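Local coordinates for AvrRxo1-ORF1 (Xanthomonas oryzae pv. oryzicola, PDB 4Z8T), which is a bacterial type III effector with a P-loop polynucleotide kinase domain, and binds its interactor AvrRxo1-ORF2, at residues R207-V212 with A328-I333; V194-R199 with A324-H329; M253-I258 with E268-I273. One frame throughout, in Å; residues are numbered along the deposited sequence.

Contact 1. Residues R207-V212 with A328-I333; sequences RPPYPV and AHSELI
Residues 207-212 run from a loop into helix 210-222 of this P-loop kinase-like protein, with Pro209 at the N-cap position. Residues 328-333 are the last turn of helix 322-331 and the end of the chain. The main motif is an arginine set against the carbonyl end of a helix. Arg207 has CG anti to the carbonyl carbon and a bend at chi3 (-78°), which turns its tip toward that end. Arg207 NH1 donates to His329 O at 2.9 Å, in the guanidinium plane. Leu332 O is gripped end-on by two nitrogens, Arg207 NH1 at 2.9 Å and Arg207 NH2 at 3.1 Å. Both donors sit above the Leu332 carbonyl plane. The positive guanidinium probably interacts favourably with the partial negative charge at this helix end.

A fourth hydrogen bond goes the other way. Ser330 OG, anti to its own backbone N, donates to Arg207 O. The donor lies in the carbonyl plane, and Pro209 CD rests 3.8 Å from the same Ser330 OG.

The arginine's methylenes pack on the His329 ring, Arg207 CD 3.4 Å from His329 NE2, a nitrogen hydrogen-bonded to Arg199 O. The two side chains cross at about a right angle, and guanidinium and ring planes are 86° apart. Trp97 of the AvrRxo1-ORF2 chain packs on Pro209 and Ser330. The shortest hydrogen bond here is Ser330 OG to Arg207 O, 2.7 Å.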
ATOM      1  N   ARG A 207      18.880 -11.671  17.502  1.00 18.86           N
ATOM      2  CA  ARG A 207      18.979 -10.331  16.924  1.00 19.20           C
ATOM      3  C   ARG A 207      19.526 -10.416  15.505  1.00 19.61           C
ATOM      4  O   ARG A 207      20.699 -10.151  15.269  1.00 20.21           O
ATOM      5  CB  ARG A 207      19.910  -9.464  17.782  1.00 20.86           C
ATOM      6  CG  ARG A 207      19.408  -9.240  19.202  1.00 20.86           C
ATOM      7  CD  ARG A 207      20.521  -8.759  20.128  1.00 22.37           C
ATOM      8  NE  ARG A 207      21.396  -9.855  20.546  1.00 22.57           N
ATOM      9  CZ  ARG A 207      22.671  -9.969  20.192  1.00 24.95           C
ATOM     10  NH1 ARG A 207      23.223  -9.063  19.397  1.00 24.65           N
ATOM     11  NH2 ARG A 207      23.397 -10.994  20.623  1.00 27.84           N
ATOM     12  N   PRO A 208      18.680 -10.800  14.548  1.00 18.30           N
ATOM     13  CA  PRO A 208      19.158 -10.964  13.172  1.00 17.07           C
ATOM     14  C   PRO A 208      19.299  -9.643  12.441  1.00 18.36           C
ATOM     15  O   PRO A 208      18.730  -8.627  12.874  1.00 18.70           O
ATOM     16  CB  PRO A 208      18.048 -11.794  12.514  1.00 18.41           C
ATOM     17  CG  PRO A 208      16.827 -11.487  13.305  1.00 19.62           C
ATOM     18  CD  PRO A 208      17.291 -11.266  14.715  1.00 18.04           C
ATOM     19  N   PRO A 209      20.056  -9.651  11.338  1.00 18.88           N
ATOM     20  CA  PRO A 209      20.187  -8.464  10.492  1.00 19.43           C
ATOM     21  C   PRO A 209      18.930  -8.241   9.653  1.00 19.23           C
ATOM     22  O   PRO A 209      18.051  -9.125   9.590  1.00 19.34           O
ATOM     23  CB  PRO A 209      21.380  -8.808   9.596  1.00 21.91           C
ATOM     24  CG  PRO A 209      21.344 -10.297   9.491  1.00 20.88           C
ATOM     25  CD  PRO A 209      20.889 -10.769  10.852  1.00 19.29           C
ATOM     26  N   TYR A 210      18.849  -7.067   9.032  1.00 18.62           N
ATOM     27  CA  TYR A 210      17.679  -6.673   8.266  1.00 19.04           C
ATOM     28  C   TYR A 210      17.174  -7.702   7.236  1.00 17.64           C
ATOM     29  O   TYR A 210      15.967  -7.955   7.184  1.00 16.56           O
ATOM     30  CB  TYR A 210      17.906  -5.307   7.587  1.00 20.34           C
ATOM     31  CG  TYR A 210      16.663  -4.750   6.926  1.00 18.19           C
ATOM     32  CD1 TYR A 210      16.311  -5.124   5.640  1.00 20.38           C
ATOM     33  CD2 TYR A 210      15.853  -3.843   7.588  1.00 19.83           C
ATOM     34  CE1 TYR A 210      15.176  -4.641   5.038  1.00 18.80           C
ATOM     35  CE2 TYR A 210      14.709  -3.341   6.983  1.00 21.34           C
ATOM     36  CZ  TYR A 210      14.384  -3.747   5.711  1.00 20.55           C
ATOM     37  OH  TYR A 210      13.254  -3.259   5.093  1.00 24.54           O
ATOM     38  N   PRO A 211      18.061  -8.249   6.378  1.00 18.54           N
ATOM     39  CA  PRO A 211      17.533  -9.139   5.338  1.00 17.81           C
ATOM     40  C   PRO A 211      16.762 -10.347   5.888  1.00 17.89           C
ATOM     41  O   PRO A 211      15.817 -10.823   5.246  1.00 17.35           O
ATOM     42  CB  PRO A 211      18.795  -9.613   4.607  1.00 22.23           C
ATOM     43  CG  PRO A 211      19.782  -8.511   4.828  1.00 23.74           C
ATOM     44  CD  PRO A 211      19.520  -8.065   6.244  1.00 20.52           C
ATOM     45  N   VAL A 212      17.160 -10.840   7.052  1.00 16.32           N
ATOM     46  CA  VAL A 212      16.455 -11.956   7.677  1.00 14.24           C
ATOM     47  C   VAL A 212      15.020 -11.569   8.029  1.00 15.43           C
ATOM     48  O   VAL A 212      14.075 -12.326   7.800  1.00 16.67           O
ATOM     49  CB  VAL A 212      17.205 -12.410   8.940  1.00 16.01           C
ATOM     50  CG1 VAL A 212      16.389 -13.432   9.752  1.00 17.68           C
ATOM     51  CG2 VAL A 212      18.572 -12.996   8.548  1.00 18.11           C
ATOM     52  N   ALA A 328      24.332  -3.364  13.108  1.00 23.96           N
ATOM     53  CA  ALA A 328      25.129  -3.055  14.293  1.00 24.36           C
ATOM     54  C   ALA A 328      24.621  -3.809  15.519  1.00 26.44           C
ATOM     55  O   ALA A 328      25.401  -4.341  16.304  1.00 28.21           O
ATOM     56  CB  ALA A 328      25.130  -1.553  14.551  1.00 26.60           C
ATOM     57  N   HIS A 329      23.300  -3.859  15.673  1.00 23.04           N
ATOM     58  CA  HIS A 329      22.685  -4.517  16.815  1.00 22.21           C
ATOM     59  C   HIS A 329      22.938  -6.014  16.785  1.00 20.81           C
ATOM     60  O   HIS A 329      23.073  -6.652  17.827  1.00 24.87           O
ATOM     61  CB  HIS A 329      21.177  -4.261  16.809  1.00 22.52           C
ATOM     62  CG  HIS A 329      20.492  -4.688  18.067  1.00 22.61           C
ATOM     63  ND1 HIS A 329      20.781  -4.131  19.292  1.00 22.27           N
ATOM     64  CD2 HIS A 329      19.525  -5.611  18.285  1.00 19.22           C
ATOM     65  CE1 HIS A 329      20.027  -4.700  20.216  1.00 24.98           C
ATOM     66  NE2 HIS A 329      19.254  -5.594  19.632  1.00 20.47           N
ATOM     67  N   SER A 330      22.987  -6.573  15.584  1.00 22.80           N
ATOM     68  CA  SER A 330      23.161  -8.005  15.420  1.00 23.08           C
ATOM     69  C   SER A 330      24.583  -8.431  15.761  1.00 27.31           C
ATOM     70  O   SER A 330      24.814  -9.554  16.224  1.00 27.05           O
ATOM     71  CB  SER A 330      22.838  -8.402  13.984  1.00 22.67           C
ATOM     72  OG  SER A 330      22.962  -9.799  13.836  1.00 26.88           O
ATOM     73  N   GLU A 331      25.523  -7.519  15.536  1.00 25.99           N
ATOM     74  CA  GLU A 331      26.948  -7.802  15.721  1.00 30.91           C
ATOM     75  C   GLU A 331      27.377  -7.835  17.188  1.00 32.15           C
ATOM     76  O   GLU A 331      28.462  -8.324  17.510  1.00 32.85           O
ATOM     77  CB  GLU A 331      27.793  -6.784  14.949  1.00 30.36           C
ATOM     78  CG  GLU A 331      27.815  -7.019  13.444  1.00 35.39           C
ATOM     79  CD  GLU A 331      28.337  -5.819  12.675  1.00 44.36           C
ATOM     80  OE1 GLU A 331      28.948  -4.922  13.302  1.00 46.73           O
ATOM     81  OE2 GLU A 331      28.126  -5.765  11.444  1.00 47.70           O
ATOM     82  N   LEU A 332      26.537  -7.312  18.075  1.00 29.13           N
ATOM     83  CA  LEU A 332      26.815  -7.387  19.504  1.00 28.47           C
ATOM     84  C   LEU A 332      26.836  -8.833  19.997  1.00 31.23           C
ATOM     85  O   LEU A 332      26.024  -9.662  19.577  1.00 28.95           O
ATOM     86  CB  LEU A 332      25.768  -6.604  20.292  1.00 29.47           C
ATOM     87  CG  LEU A 332      25.668  -5.117  19.964  1.00 32.02           C
ATOM     88  CD1 LEU A 332      24.562  -4.456  20.773  1.00 31.67           C
ATOM     89  CD2 LEU A 332      27.002  -4.448  20.232  1.00 34.28           C
ATOM     90  N   ILE A 333      27.779  -9.139  20.879  1.00 30.25           N
ATOM     91  CA  ILE A 333      27.728 -10.394  21.617  1.00 31.82           C
ATOM     92  C   ILE A 333      27.070 -10.143  22.969  1.00 36.97           C
ATOM     93  O   ILE A 333      26.219 -10.916  23.413  1.00 40.03           O
ATOM     94  CB  ILE A 333      29.125 -10.985  21.845  1.00 33.50           C
ATOM     95  CG1 ILE A 333      29.724 -11.451  20.516  1.00 34.90           C
ATOM     96  CG2 ILE A 333      29.056 -12.159  22.809  1.00 37.85           C
ATOM     97  CD1 ILE A 333      30.624 -12.669  20.650  1.00 35.59           C
TER

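Contact 2. Residues V194-R199 with A324-H329; sequences VGVLQR and AALAAH. With SO4 (sulfate ion), chain E.
Arg199 NH1 is the best-held polar atom, with two bonds: one to a sulfate ion and one to Pro206 O. The contact is a helix pair within a P-loop kinase-like fold. Segments 194-198 and 324-329 run roughly parallel, their local axes 29° apart and 10.0 Å at closest approach. Arg199 has its chain extended from CG to NE, so its tip leads away from the second helix. The bond from Arg199 NH1 to sulfate O4 is 2.9 Å and nearly straight, 167° at the hydrogen. Arg199 NH2 adds a weak bond to sulfate O1. The ion also accepts from the backbone N of Ala75, in a loop that fits a Walker A sequence. It probably comes from the crystallisation liquor, but its place is consistent with a phosphate-binding pocket.

Between the helices, His329 reaches across with CG anti to its backbone N (chi1 -170°). His329 NE2 donates to Arg199 O at 2.7 Å; the oxygen lies near the ring plane and NE2 in the carbonyl plane. ND1 is bonded to Tyr317 OH, so the imidazole is held at both nitrogens and its rotation is fixed. Leu197 CA lies over one face of the His329 ring, toward its rim, 4.0 Å from the centroid, a CH-pi contact.

The rest is apolar. Val196 CG1 meets Leu326 CD2 at 4.1 Å, and the two side chains cross at about a right angle. Leu197 splits its branches: CD1 faces Ala325 CB at 4.2 Å, while CD2 lies 3.7 Å from both Leu326 CD1 and His329 CB.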
ATOM      1  N   VAL A 194      11.662  -2.935  15.066  1.00 16.12           N
ATOM      2  CA  VAL A 194      11.878  -2.324  16.384  1.00 17.04           C
ATOM      3  C   VAL A 194      11.877  -3.389  17.478  1.00 18.88           C
ATOM      4  O   VAL A 194      12.572  -3.257  18.481  1.00 19.04           O
ATOM      5  CB  VAL A 194      10.925  -1.158  16.687  1.00 23.91           C
ATOM      6  CG1 VAL A 194       9.566  -1.659  17.013  1.00 20.83           C
ATOM      7  CG2 VAL A 194      11.476  -0.314  17.845  1.00 25.85           C
ATOM      8  N   GLY A 195      11.134  -4.470  17.259  1.00 17.32           N
ATOM      9  CA  GLY A 195      11.166  -5.599  18.170  1.00 17.80           C
ATOM     10  C   GLY A 195      12.560  -6.201  18.301  1.00 17.86           C
ATOM     11  O   GLY A 195      12.994  -6.568  19.392  1.00 18.54           O
ATOM     12  N   VAL A 196      13.261  -6.316  17.179  1.00 16.92           N
ATOM     13  CA  VAL A 196      14.614  -6.847  17.181  1.00 14.16           C
ATOM     14  C   VAL A 196      15.570  -5.887  17.904  1.00 15.95           C
ATOM     15  O   VAL A 196      16.402  -6.319  18.704  1.00 18.32           O
ATOM     16  CB  VAL A 196      15.097  -7.134  15.760  1.00 14.89           C
ATOM     17  CG1 VAL A 196      16.600  -7.438  15.759  1.00 16.75           C
ATOM     18  CG2 VAL A 196      14.331  -8.335  15.204  1.00 17.18           C
ATOM     19  N   LEU A 197      15.441  -4.594  17.629  1.00 16.90           N
ATOM     20  CA  LEU A 197      16.314  -3.610  18.288  1.00 16.89           C
ATOM     21  C   LEU A 197      16.115  -3.569  19.796  1.00 19.85           C
ATOM     22  O   LEU A 197      17.044  -3.204  20.523  1.00 23.09           O
ATOM     23  CB  LEU A 197      16.128  -2.205  17.691  1.00 18.95           C
ATOM     24  CG  LEU A 197      16.581  -2.016  16.238  1.00 18.33           C
ATOM     25  CD1 LEU A 197      16.415  -0.564  15.806  1.00 19.95           C
ATOM     26  CD2 LEU A 197      18.038  -2.458  16.018  1.00 20.02           C
ATOM     27  N   GLN A 198      14.923  -3.943  20.271  1.00 17.85           N
ATOM     28  CA  GLN A 198      14.643  -3.985  21.711  1.00 22.24           C
ATOM     29  C   GLN A 198      15.218  -5.202  22.412  1.00 23.53           C
ATOM     30  O   GLN A 198      15.364  -5.199  23.638  1.00 26.48           O
ATOM     31  CB  GLN A 198      13.137  -3.961  21.973  1.00 23.97           C
ATOM     32  CG  GLN A 198      12.511  -2.619  21.707  1.00 26.18           C
ATOM     33  CD  GLN A 198      11.008  -2.652  21.818  1.00 27.52           C
ATOM     34  OE1 GLN A 198      10.302  -2.664  20.809  1.00 32.38           O
ATOM     35  NE2 GLN A 198      10.503  -2.669  23.046  1.00 29.59           N
ATOM     36  N   ARG A 199      15.531  -6.248  21.651  1.00 21.16           N
ATOM     37  CA  ARG A 199      16.093  -7.450  22.256  1.00 20.36           C
ATOM     38  C   ARG A 199      17.518  -7.171  22.685  1.00 22.11           C
ATOM     39  O   ARG A 199      18.337  -6.755  21.879  1.00 24.08           O
ATOM     40  CB  ARG A 199      16.055  -8.622  21.268  1.00 20.75           C
ATOM     41  CG  ARG A 199      14.648  -9.099  21.011  1.00 19.77           C
ATOM     42  CD  ARG A 199      14.603 -10.138  19.906  1.00 19.59           C
ATOM     43  NE  ARG A 199      13.279 -10.731  19.841  1.00 20.97           N
ATOM     44  CZ  ARG A 199      12.949 -11.742  19.049  1.00 21.81           C
ATOM     45  NH1 ARG A 199      13.857 -12.273  18.249  1.00 23.94           N
ATOM     46  NH2 ARG A 199      11.707 -12.212  19.075  1.00 22.16           N
ATOM     47  N   ALA A 324      21.348  -0.442   8.653  1.00 21.38           N
ATOM     48  CA  ALA A 324      22.552  -0.190   9.445  1.00 24.15           C
ATOM     49  C   ALA A 324      22.341  -0.456  10.940  1.00 23.94           C
ATOM     50  O   ALA A 324      23.221  -1.006  11.624  1.00 23.49           O
ATOM     51  CB  ALA A 324      23.033   1.229   9.216  1.00 25.29           C
ATOM     52  N   ALA A 325      21.172  -0.064  11.440  1.00 20.38           N
ATOM     53  CA  ALA A 325      20.822  -0.255  12.845  1.00 19.14           C
ATOM     54  C   ALA A 325      20.760  -1.739  13.207  1.00 21.91           C
ATOM     55  O   ALA A 325      21.377  -2.175  14.172  1.00 21.24           O
ATOM     56  CB  ALA A 325      19.487   0.411  13.138  1.00 19.96           C
ATOM     57  N   LEU A 326      20.006  -2.527  12.443  1.00 18.53           N
ATOM     58  CA  LEU A 326      19.930  -3.952  12.759  1.00 18.48           C
ATOM     59  C   LEU A 326      21.275  -4.659  12.565  1.00 22.50           C
ATOM     60  O   LEU A 326      21.572  -5.629  13.258  1.00 22.42           O
ATOM     61  CB  LEU A 326      18.835  -4.654  11.942  1.00 18.76           C
ATOM     62  CG  LEU A 326      17.484  -4.737  12.649  1.00 17.40           C
ATOM     63  CD1 LEU A 326      16.754  -3.403  12.649  1.00 18.57           C
ATOM     64  CD2 LEU A 326      16.628  -5.820  11.992  1.00 19.02           C
ATOM     65  N   ALA A 327      22.089  -4.164  11.636  1.00 21.32           N
ATOM     66  CA  ALA A 327      23.394  -4.772  11.385  1.00 24.20           C
ATOM     67  C   ALA A 327      24.284  -4.588  12.605  1.00 26.68           C
ATOM     68  O   ALA A 327      24.904  -5.536  13.087  1.00 27.15           O
ATOM     69  CB  ALA A 327      24.039  -4.162  10.148  1.00 23.90           C
ATOM     70  N   ALA A 328      24.332  -3.364  13.108  1.00 23.96           N
ATOM     71  CA  ALA A 328      25.129  -3.055  14.293  1.00 24.36           C
ATOM     72  C   ALA A 328      24.621  -3.809  15.519  1.00 26.44           C
ATOM     73  O   ALA A 328      25.401  -4.341  16.304  1.00 28.21           O
ATOM     74  CB  ALA A 328      25.130  -1.553  14.551  1.00 26.60           C
ATOM     75  N   HIS A 329      23.300  -3.859  15.673  1.00 23.04           N
ATOM     76  CA  HIS A 329      22.685  -4.517  16.815  1.00 22.21           C
ATOM     77  C   HIS A 329      22.938  -6.014  16.785  1.00 20.81           C
ATOM     78  O   HIS A 329      23.073  -6.652  17.827  1.00 24.87           O
ATOM     79  CB  HIS A 329      21.177  -4.261  16.809  1.00 22.52           C
ATOM     80  CG  HIS A 329      20.492  -4.688  18.067  1.00 22.61           C
ATOM     81  ND1 HIS A 329      20.781  -4.131  19.292  1.00 22.27           N
ATOM     82  CD2 HIS A 329      19.525  -5.611  18.285  1.00 19.22           C
ATOM     83  CE1 HIS A 329      20.027  -4.700  20.216  1.00 24.98           C
ATOM     84  NE2 HIS A 329      19.254  -5.594  19.632  1.00 20.47           N
TER
HETATM   85  S   SO4 E 503      11.554 -15.153  17.082  1.00 26.54           S
HETATM   86  O1  SO4 E 503      11.443 -15.292  18.535  1.00 33.79           O
HETATM   87  O2  SO4 E 503      10.334 -14.504  16.609  1.00 30.97           O
HETATM   88  O3  SO4 E 503      11.639 -16.499  16.512  1.00 36.60           O
HETATM   89  O4  SO4 E 503      12.767 -14.429  16.713  1.00 27.02           O

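Contact 3. Residues M253-I258 with E268-I273; sequences MVASVI and ELYEKI
Tyr270 carries much of the contact, and its side chain can be followed outward from helix 267-272. Tyr270 CB touches Val254 CG1 at 3.7 Å. CG stands anti to the backbone N (chi1 -166°), which swings the ring across toward strand 251-258. Ala255 CB lies over one face of the ring, nearest CE1 and CD1. This is a CH-pi contact, with Ala255 CB 4.1 Å from the centroid of the Tyr270 ring. The tip leaves the strand: OH is hydrogen-bonded to His13 of the AvrRxo1-ORF2 chain. The phenol thus joins the apolar layer of this chain to the partner protein.

Val254 fits against the helix with both methyls. Val254 CG1 presses on the start of the Tyr270 backbone, 3.5 Å from Tyr270 N, and also meets Ile273 CD1 at 4.0 Å. Val254 CG2 lies 3.8 Å from Leu269 CD1. The valine and leucine side chains cross at about a right angle. The two segments share no hydrogen bond; van der Waals contacts and one CH-pi contact join them.

Neighbours Val254 and Ala255 both face the helix, which a regular strand would not allow. Val254 has psi -46°, and both residues make backbone hydrogen bonds with Leu242 of strand 238-245. This is the pattern of a classic beta bulge. The helix runs across the strand, with local axes 7.8 Å apart. The whole is a helix packed crosswise on a bulged antiparallel strand, at the antiparallel side of a mixed sheet.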
HETATM    1  N   MSE A 253      -7.814 -11.195  16.521  1.00 18.14           N
HETATM    2  CA  MSE A 253      -8.086 -12.344  15.666  1.00 16.71           C
HETATM    3  C   MSE A 253      -8.487 -11.859  14.287  1.00 15.49           C
HETATM    4  O   MSE A 253      -9.314 -10.944  14.145  1.00 16.87           O
HETATM    5  CB  MSE A 253      -9.222 -13.173  16.248  1.00 20.91           C
HETATM    6  CG  MSE A 253      -9.595 -14.329  15.388  1.00 24.70           C
HETATM    7 SE   MSE A 253      -8.468 -15.833  15.837  1.00 33.59          SE
HETATM    8  CE  MSE A 253      -9.015 -16.167  17.716  1.00 18.47           C
ATOM      9  N   VAL A 254      -7.915 -12.481  13.261  1.00 15.69           N
ATOM     10  CA  VAL A 254      -8.144 -12.024  11.898  1.00 14.58           C
ATOM     11  C   VAL A 254      -8.881 -13.081  11.072  1.00 15.38           C
ATOM     12  O   VAL A 254      -9.824 -12.764  10.353  1.00 16.41           O
ATOM     13  CB  VAL A 254      -6.815 -11.651  11.229  1.00 14.35           C
ATOM     14  CG1 VAL A 254      -7.025 -11.372   9.725  1.00 15.40           C
ATOM     15  CG2 VAL A 254      -6.239 -10.411  11.894  1.00 16.89           C
ATOM     16  N   ALA A 255      -8.439 -14.330  11.167  1.00 14.02           N
ATOM     17  CA  ALA A 255      -9.126 -15.429  10.472  1.00 14.89           C
ATOM     18  C   ALA A 255      -8.905 -16.699  11.274  1.00 16.21           C
ATOM     19  O   ALA A 255      -7.961 -16.788  12.050  1.00 14.95           O
ATOM     20  CB  ALA A 255      -8.597 -15.597   9.035  1.00 17.15           C
ATOM     21  N   SER A 256      -9.751 -17.701  11.069  1.00 13.73           N
ATOM     22  CA  SER A 256      -9.628 -18.921  11.855  1.00 15.63           C
ATOM     23  C   SER A 256     -10.261 -20.120  11.184  1.00 16.90           C
ATOM     24  O   SER A 256     -11.229 -19.990  10.431  1.00 14.91           O
ATOM     25  CB  SER A 256     -10.247 -18.735  13.253  1.00 15.00           C
ATOM     26  OG  SER A 256     -11.641 -18.447  13.178  1.00 17.65           O
ATOM     27  N   VAL A 257      -9.717 -21.297  11.460  1.00 15.14           N
ATOM     28  CA  VAL A 257     -10.393 -22.526  11.062  1.00 15.29           C
ATOM     29  C   VAL A 257     -10.428 -23.390  12.307  1.00 18.51           C
ATOM     30  O   VAL A 257      -9.405 -23.929  12.716  1.00 19.03           O
ATOM     31  CB  VAL A 257      -9.665 -23.255   9.927  1.00 16.98           C
ATOM     32  CG1 VAL A 257     -10.555 -24.402   9.409  1.00 19.54           C
ATOM     33  CG2 VAL A 257      -9.310 -22.302   8.775  1.00 17.95           C
ATOM     34  N   ILE A 258     -11.612 -23.502  12.896  1.00 17.91           N
ATOM     35  CA  ILE A 258     -11.789 -24.161  14.187  1.00 19.36           C
ATOM     36  C   ILE A 258     -12.948 -25.149  14.092  1.00 22.71           C
ATOM     37  O   ILE A 258     -14.085 -24.756  13.804  1.00 25.28           O
ATOM     38  CB  ILE A 258     -12.087 -23.116  15.274  1.00 18.55           C
ATOM     39  CG1 ILE A 258     -10.892 -22.177  15.449  1.00 20.42           C
ATOM     40  CG2 ILE A 258     -12.360 -23.790  16.637  1.00 20.95           C
ATOM     41  CD1 ILE A 258     -11.197 -20.986  16.333  1.00 24.91           C
ATOM     42  N   GLU A 268     -10.540  -6.530   6.820  1.00 18.08           N
ATOM     43  CA  GLU A 268      -9.573  -5.508   6.433  1.00 19.97           C
ATOM     44  C   GLU A 268      -8.156  -5.978   6.682  1.00 18.72           C
ATOM     45  O   GLU A 268      -7.290  -5.892   5.815  1.00 19.09           O
ATOM     46  CB  GLU A 268      -9.803  -4.236   7.253  1.00 24.55           C
ATOM     47  CG  GLU A 268      -8.821  -3.121   6.947  1.00 33.70           C
ATOM     48  CD  GLU A 268      -9.191  -1.811   7.612  1.00 44.28           C
ATOM     49  OE1 GLU A 268      -9.943  -1.833   8.612  1.00 46.14           O
ATOM     50  OE2 GLU A 268      -8.735  -0.756   7.117  1.00 50.75           O
ATOM     51  N   LEU A 269      -7.907  -6.458   7.894  1.00 18.12           N
ATOM     52  CA  LEU A 269      -6.589  -6.972   8.199  1.00 16.71           C
ATOM     53  C   LEU A 269      -6.247  -8.203   7.363  1.00 17.43           C
ATOM     54  O   LEU A 269      -5.095  -8.376   6.988  1.00 16.65           O
ATOM     55  CB  LEU A 269      -6.428  -7.270   9.694  1.00 18.70           C
ATOM     56  CG  LEU A 269      -5.970  -6.119  10.580  1.00 25.30           C
ATOM     57  CD1 LEU A 269      -5.921  -6.603  12.027  1.00 21.57           C
ATOM     58  CD2 LEU A 269      -4.604  -5.612  10.119  1.00 25.37           C
ATOM     59  N   TYR A 270      -7.230  -9.055   7.080  1.00 17.49           N
ATOM     60  CA  TYR A 270      -6.960 -10.278   6.318  1.00 17.10           C
ATOM     61  C   TYR A 270      -6.443  -9.938   4.929  1.00 16.72           C
ATOM     62  O   TYR A 270      -5.487 -10.549   4.442  1.00 15.51           O
ATOM     63  CB  TYR A 270      -8.233 -11.118   6.219  1.00 16.33           C
ATOM     64  CG  TYR A 270      -8.046 -12.547   5.749  1.00 16.85           C
ATOM     65  CD1 TYR A 270      -7.021 -13.344   6.232  1.00 15.98           C
ATOM     66  CD2 TYR A 270      -8.934 -13.112   4.848  1.00 16.24           C
ATOM     67  CE1 TYR A 270      -6.872 -14.676   5.815  1.00 16.91           C
ATOM     68  CE2 TYR A 270      -8.790 -14.446   4.424  1.00 16.57           C
ATOM     69  CZ  TYR A 270      -7.761 -15.214   4.901  1.00 15.89           C
ATOM     70  OH  TYR A 270      -7.638 -16.521   4.482  1.00 17.56           O
ATOM     71  N   GLU A 271      -7.073  -8.955   4.297  1.00 18.15           N
ATOM     72  CA  GLU A 271      -6.604  -8.470   3.000  1.00 16.19           C
ATOM     73  C   GLU A 271      -5.161  -7.957   3.110  1.00 17.68           C
ATOM     74  O   GLU A 271      -4.318  -8.238   2.258  1.00 19.71           O
ATOM     75  CB  GLU A 271      -7.553  -7.386   2.455  1.00 18.04           C
ATOM     76  CG  GLU A 271      -7.176  -6.885   1.057  1.00 20.15           C
ATOM     77  CD  GLU A 271      -8.175  -5.893   0.485  1.00 28.10           C
ATOM     78  OE1 GLU A 271      -9.140  -5.534   1.195  1.00 33.16           O
ATOM     79  OE2 GLU A 271      -7.989  -5.456  -0.681  1.00 26.43           O
ATOM     80  N   LYS A 272      -4.891  -7.229   4.159  1.00 16.75           N
ATOM     81  CA  LYS A 272      -3.575  -6.702   4.310  1.00 17.96           C
ATOM     82  C   LYS A 272      -2.444  -7.697   4.602  1.00 18.26           C
ATOM     83  O   LYS A 272      -1.400  -7.644   4.032  1.00 18.42           O
ATOM     84  CB  LYS A 272      -3.625  -5.556   5.335  1.00 20.38           C
ATOM     85  CG  LYS A 272      -2.376  -4.859   5.586  1.00 28.42           C
ATOM     86  CD  LYS A 272      -2.463  -3.972   6.816  1.00 36.30           C
ATOM     87  CE  LYS A 272      -3.075  -2.635   6.471  1.00 44.78           C
ATOM     88  NZ  LYS A 272      -2.750  -2.229   5.073  1.00 46.03           N
ATOM     89  N   ILE A 273      -2.711  -8.607   5.506  1.00 15.68           N
ATOM     90  CA  ILE A 273      -1.624  -9.422   6.054  1.00 15.45           C
ATOM     91  C   ILE A 273      -1.410 -10.737   5.299  1.00 17.43           C
ATOM     92  O   ILE A 273      -0.679 -11.625   5.750  1.00 17.45           O
ATOM     93  CB  ILE A 273      -1.752  -9.621   7.596  1.00 16.44           C
ATOM     94  CG1 ILE A 273      -2.887 -10.579   7.942  1.00 13.66           C
ATOM     95  CG2 ILE A 273      -1.909  -8.241   8.298  1.00 15.70           C
ATOM     96  CD1 ILE A 273      -3.035 -10.838   9.457  1.00 16.50           C
TER

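Contacts 1 and 2 are neighbours, with centres about 6 Å apart, and they share helix 322-331. His329 belongs to both. Its backbone oxygen and ring both meet Arg207 in contact 1, while in contact 2 the ring donates to a carbonyl and packs on Leu197. Contact 1 is partly buried at the chain end and relies on hydrogen bonds to carbonyls. Contact 2 is buried, more apolar between its helices, and reaches a sulfate at one edge. Contact 3 stands apart, its centre about 30 Å from that of contact 1. It is buried too, but joins helix to strand by van der Waals and CH-pi contacts. AvrRxo1-ORF2 lies beside contacts 1 and 3, not contact 2.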